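Local coordinates for geranyltranstransferase (Stenotrophomonas maltophilia, PDB 7LBJ), which probably catalyses the magnesium-dependent condensation of isoprenoid diphosphates into farnesyl diphosphate or a longer prenyl diphosphate, at residues A[82-87]-A[128-133]; A[59-64]-A[76-81]. All coordinates share one frame; numbering follows the deposited sequence.

Both contacts use helix 75-92. Contact 2 pairs its residues 76-81 with residues 59-64 of helix 55-65, the helix just before it in the chain. Contact 1 pairs the next turns, residues 82-87, with residues 128-133 of helix 115-134. Contact 2 is therefore complete before contact 1 begins. Their centres lie about 11 Å apart, and they touch: Leu133 CD2 is 3.7 Å from Ala77 CA. Together they place helix 75-92 between two roughly antiparallel partners in the mainly helical fold of the prenyl synthases. Contact 1 reaches the interface with the second subunit, whereas contact 2 stays within one chain.

Contact 1 (A[82-87]-A[128-133]); sequences ELIHAY and RAFGLL
Leu83 and Leu132 meet tip to tip, their side chains crossing at about a right angle. Leu83 CD1 comes within 3.5 Å of Leu132 CD1, closer than usual for two methyl groups. The packing is tight at this point. CG of Leu83 lies beside the backbone N (chi1 -68°), and the extended second torsion carries CD1 out to the other helix. The same methyl also lies 4.2 Å from Arg128 CG, so it meets the aliphatic part of the arginine. The guanidinium leads away from helix 75-92. One of its faces carries Leu132 CD2, and its NE hydrogen-bonds to the backbone O of Ala29.

Ala129 has the small side chain of the contact. Its CB is 3.8 Å from Leu83 CB and 3.7 Å from Ile84 CD1, and the two larger residues flank it. This is where the backbones come nearest, with Leu83 CA 5.5 Å from Ala129 CA. Ile84 CD1 then extends obliquely to the Phe130 ring, 4.3 Å from CE2.

The two helical segments run almost exactly antiparallel, at 174°, with axes 9.3 Å apart. Ile84 also packs on helices 159-168 and 176-201, and Phe130 on Leu147 of helix 140-154. The Phe130 ring stacks on Phe130 of the second subunit, which places this buried helix pair beside the dimer interface.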
loop_
_atom_site.group_PDB
_atom_site.type_symbol
_atom_site.label_atom_id
_atom_site.label_comp_id
_atom_site.label_asym_id
_atom_site.label_seq_id
_atom_site.Cartn_x
_atom_site.Cartn_y
_atom_site.Cartn_z
ATOM N N GLU A 82 12.313 -3.597 -0.532
ATOM C CA GLU A 82 12.310 -4.581 -1.614
ATOM C C GLU A 82 10.889 -4.974 -1.993
ATOM O O GLU A 82 10.614 -5.216 -3.176
ATOM C CB GLU A 82 13.128 -5.823 -1.219
ATOM C CG GLU A 82 13.395 -6.820 -2.350
ATOM C CD GLU A 82 14.312 -6.277 -3.447
ATOM O OE1 GLU A 82 14.752 -5.115 -3.356
ATOM O OE2 GLU A 82 14.604 -7.017 -4.414
ATOM N N LEU A 83 9.974 -5.017 -1.003
ATOM C CA LEU A 83 8.567 -5.314 -1.289
ATOM C C LEU A 83 7.899 -4.191 -2.076
ATOM O O LEU A 83 7.097 -4.457 -2.985
ATOM C CB LEU A 83 7.794 -5.595 0.016
ATOM C CG LEU A 83 8.261 -6.908 0.659
ATOM C CD1 LEU A 83 7.752 -7.022 2.085
ATOM C CD2 LEU A 83 7.815 -8.129 -0.162
ATOM N N ILE A 84 8.196 -2.930 -1.751
ATOM C CA ILE A 84 7.653 -1.844 -2.566
ATOM C C ILE A 84 8.195 -1.944 -3.984
ATOM O O ILE A 84 7.451 -1.854 -4.966
ATOM C CB ILE A 84 7.954 -0.477 -1.930
ATOM C CG1 ILE A 84 7.180 -0.337 -0.603
ATOM C CG2 ILE A 84 7.578 0.666 -2.888
ATOM C CD1 ILE A 84 5.657 -0.473 -0.761
ATOM N N HIS A 85 9.504 -2.170 -4.109
ATOM C CA HIS A 85 10.108 -2.293 -5.432
ATOM C C HIS A 85 9.474 -3.440 -6.215
ATOM O O HIS A 85 9.076 -3.280 -7.380
ATOM C CB HIS A 85 11.621 -2.508 -5.274
ATOM C CG HIS A 85 12.354 -2.696 -6.568
ATOM N ND1 HIS A 85 12.380 -1.734 -7.553
ATOM C CD2 HIS A 85 13.108 -3.727 -7.027
ATOM C CE1 HIS A 85 13.109 -2.168 -8.569
ATOM N NE2 HIS A 85 13.549 -3.380 -8.279
ATOM N N ALA A 86 9.330 -4.599 -5.572
ATOM C CA ALA A 86 8.808 -5.776 -6.254
ATOM C C ALA A 86 7.379 -5.554 -6.725
ATOM O O ALA A 86 7.032 -5.916 -7.855
ATOM C CB ALA A 86 8.878 -7.004 -5.336
ATOM N N TYR A 87 6.526 -4.985 -5.860
ATOM C CA TYR A 87 5.142 -4.773 -6.260
ATOM C C TYR A 87 5.086 -3.827 -7.454
ATOM O O TYR A 87 4.287 -4.023 -8.375
ATOM C CB TYR A 87 4.291 -4.256 -5.067
ATOM C CG TYR A 87 3.788 -2.813 -5.182
ATOM C CD1 TYR A 87 2.836 -2.446 -6.138
ATOM C CD2 TYR A 87 4.248 -1.822 -4.323
ATOM C CE1 TYR A 87 2.402 -1.116 -6.271
ATOM C CE2 TYR A 87 3.798 -0.492 -4.441
ATOM C CZ TYR A 87 2.885 -0.160 -5.410
ATOM O OH TYR A 87 2.460 1.138 -5.528
ATOM N N ARG A 128 2.066 -5.635 2.650
ATOM C CA ARG A 128 2.992 -6.338 3.523
ATOM C C ARG A 128 4.216 -5.493 3.834
ATOM O O ARG A 128 4.782 -5.613 4.928
ATOM C CB ARG A 128 3.405 -7.683 2.903
ATOM C CG ARG A 128 4.240 -8.554 3.833
ATOM C CD ARG A 128 3.395 -9.114 5.003
ATOM N NE ARG A 128 4.140 -10.112 5.782
ATOM C CZ ARG A 128 4.342 -10.056 7.096
ATOM N NH1 ARG A 128 3.837 -9.077 7.834
ATOM N NH2 ARG A 128 5.074 -11.009 7.686
ATOM N N ALA A 129 4.646 -4.638 2.899
ATOM C CA ALA A 129 5.760 -3.744 3.202
ATOM C C ALA A 129 5.432 -2.862 4.405
ATOM O O ALA A 129 6.246 -2.718 5.324
ATOM C CB ALA A 129 6.095 -2.874 1.989
ATOM N N PHE A 130 4.250 -2.239 4.406
ATOM C CA PHE A 130 3.894 -1.391 5.541
ATOM C C PHE A 130 3.661 -2.215 6.801
ATOM O O PHE A 130 4.040 -1.797 7.903
ATOM C CB PHE A 130 2.666 -0.547 5.195
ATOM C CG PHE A 130 2.958 0.485 4.143
ATOM C CD1 PHE A 130 3.766 1.576 4.443
ATOM C CD2 PHE A 130 2.474 0.343 2.850
ATOM C CE1 PHE A 130 4.065 2.542 3.474
ATOM C CE2 PHE A 130 2.777 1.308 1.854
ATOM C CZ PHE A 130 3.584 2.385 2.168
ATOM N N GLY A 131 3.027 -3.382 6.662
ATOM C CA GLY A 131 2.777 -4.222 7.838
ATOM C C GLY A 131 4.061 -4.654 8.530
ATOM O O GLY A 131 4.156 -4.639 9.761
ATOM N N LEU A 132 5.088 -4.998 7.750
ATOM C CA LEU A 132 6.344 -5.413 8.372
ATOM C C LEU A 132 6.978 -4.287 9.170
ATOM O O LEU A 132 7.553 -4.529 10.240
ATOM C CB LEU A 132 7.316 -5.901 7.299
ATOM C CG LEU A 132 6.992 -7.294 6.814
ATOM C CD1 LEU A 132 7.808 -7.539 5.545
ATOM C CD2 LEU A 132 7.399 -8.279 7.902
ATOM N N LEU A 133 6.906 -3.051 8.659
ATOM C CA LEU A 133 7.406 -1.905 9.423
ATOM C C LEU A 133 6.575 -1.691 10.677
ATOM O O LEU A 133 7.118 -1.456 11.764
ATOM C CB LEU A 133 7.401 -0.624 8.579
ATOM C CG LEU A 133 8.403 -0.490 7.428
ATOM C CD1 LEU A 133 8.209 0.857 6.702
ATOM C CD2 LEU A 133 9.841 -0.672 7.944
#

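Contact 2 (A[59-64]-A[76-81]); sequences LVYASG and AAAMSV
Tyr61 lays one face of its ring over the methyl of Ala78. Ala78 CB stands 4.0 Å from the ring centroid and 25° off the ring normal, a CH-pi contact. It sits toward the rim, 3.7 Å from Tyr61 CZ. With chi1 at -71° the ring leaves beside the backbone N and swings toward helix 75-92. Its hydroxyl hydrogen-bonds to Asp75 OD1, just before segment 76-81, and its ring also stacks with Trp18 of helix 11-29.

Val60 points at the same helix, and its two methyls divide the work. CG1 rests 3.8 Å from Ala77 CB and also near the backbone N of Ala78. CG2 meets Val81 CG2 at 3.9 Å. The small Ala78 lets the backbones approach, with Val60 CA 5.4 Å from Ala78 CA. The helical segments run roughly antiparallel, at 149°.

Ala77 O takes two donors, Ser80 OG at 2.8 Å and Val81 N, so the serine hydroxyl donates within its own helix. The contact itself rests on the shape fit of methyls against each other and against a ring face. The one polar side-chain group among the touching residues, Tyr61 OH, pairs with Asp75 instead of a residue of segment 76-81.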
loop_
_atom_site.group_PDB
_atom_site.type_symbol
_atom_site.label_atom_id
_atom_site.label_comp_id
_atom_site.label_asym_id
_atom_site.label_seq_id
_atom_site.Cartn_x
_atom_site.Cartn_y
_atom_site.Cartn_z
ATOM N N LEU A 59 21.201 -1.155 0.423
ATOM C CA LEU A 59 21.350 0.222 0.871
ATOM C C LEU A 59 20.897 0.391 2.321
ATOM O O LEU A 59 21.523 1.133 3.083
ATOM C CB LEU A 59 20.573 1.162 -0.044
ATOM C CG LEU A 59 21.187 1.395 -1.431
ATOM C CD1 LEU A 59 20.108 1.943 -2.366
ATOM C CD2 LEU A 59 22.379 2.384 -1.356
ATOM N N VAL A 60 19.797 -0.266 2.719
ATOM C CA VAL A 60 19.364 -0.193 4.117
ATOM C C VAL A 60 20.445 -0.751 5.035
ATOM O O VAL A 60 20.839 -0.126 6.029
ATOM C CB VAL A 60 18.027 -0.942 4.317
ATOM C CG1 VAL A 60 17.679 -1.015 5.810
ATOM C CG2 VAL A 60 16.891 -0.247 3.537
ATOM N N TYR A 61 20.932 -1.952 4.728
ATOM C CA TYR A 61 21.937 -2.557 5.593
ATOM C C TYR A 61 23.224 -1.736 5.601
ATOM O O TYR A 61 23.843 -1.552 6.656
ATOM C CB TYR A 61 22.225 -3.977 5.137
ATOM C CG TYR A 61 21.121 -4.991 5.389
ATOM C CD1 TYR A 61 20.665 -5.257 6.686
ATOM C CD2 TYR A 61 20.586 -5.731 4.335
ATOM C CE1 TYR A 61 19.670 -6.239 6.919
ATOM C CE2 TYR A 61 19.597 -6.725 4.559
ATOM C CZ TYR A 61 19.147 -6.960 5.841
ATOM O OH TYR A 61 18.186 -7.933 6.045
ATOM N N ALA A 62 23.652 -1.258 4.429
ATOM C CA ALA A 62 24.929 -0.552 4.327
ATOM C C ALA A 62 24.856 0.787 5.041
ATOM O O ALA A 62 25.836 1.237 5.646
ATOM C CB ALA A 62 25.314 -0.338 2.858
ATOM N N SER A 63 23.699 1.437 4.972
ATOM C CA SER A 63 23.503 2.686 5.701
ATOM C C SER A 63 23.502 2.433 7.203
ATOM O O SER A 63 24.156 3.154 7.967
ATOM C CB SER A 63 22.197 3.346 5.252
ATOM O OG SER A 63 22.002 4.610 5.862
ATOM N N GLY A 64 22.766 1.410 7.647
ATOM C CA GLY A 64 22.808 1.071 9.059
ATOM C C GLY A 64 24.205 0.686 9.493
ATOM O O GLY A 64 24.604 0.943 10.636
ATOM N N ALA A 76 13.336 -5.415 8.914
ATOM C CA ALA A 76 12.022 -4.943 8.476
ATOM C C ALA A 76 12.158 -3.817 7.463
ATOM O O ALA A 76 11.447 -3.783 6.449
ATOM C CB ALA A 76 11.176 -4.470 9.670
ATOM N N ALA A 77 13.046 -2.859 7.736
ATOM C CA ALA A 77 13.228 -1.770 6.780
ATOM C C ALA A 77 13.740 -2.304 5.457
ATOM O O ALA A 77 13.276 -1.880 4.390
ATOM C CB ALA A 77 14.193 -0.714 7.325
ATOM N N ALA A 78 14.702 -3.224 5.513
ATOM C CA ALA A 78 15.284 -3.779 4.291
ATOM C C ALA A 78 14.251 -4.556 3.489
ATOM O O ALA A 78 14.171 -4.416 2.260
ATOM C CB ALA A 78 16.490 -4.661 4.630
ATOM N N MET A 79 13.424 -5.361 4.160
ATOM C CA MET A 79 12.362 -6.046 3.430
ATOM C C MET A 79 11.358 -5.057 2.851
ATOM O O MET A 79 10.880 -5.233 1.720
ATOM C CB MET A 79 11.649 -7.046 4.347
ATOM C CG MET A 79 12.458 -8.290 4.629
ATOM S SD MET A 79 11.453 -9.547 5.471
ATOM C CE MET A 79 11.448 -8.858 7.114
ATOM N N SER A 80 11.006 -4.021 3.604
ATOM C CA SER A 80 9.932 -3.142 3.144
ATOM C C SER A 80 10.300 -2.470 1.821
ATOM O O SER A 80 9.450 -2.325 0.936
ATOM C CB SER A 80 9.588 -2.094 4.209
ATOM O OG SER A 80 10.563 -1.056 4.253
ATOM N N VAL A 81 11.571 -2.090 1.642
ATOM C CA VAL A 81 11.871 -1.374 0.407
ATOM C C VAL A 81 11.912 -2.338 -0.765
ATOM O O VAL A 81 11.582 -1.946 -1.895
ATOM C CB VAL A 81 13.169 -0.542 0.512
ATOM C CG1 VAL A 81 12.996 0.571 1.538
ATOM C CG2 VAL A 81 14.375 -1.427 0.863
#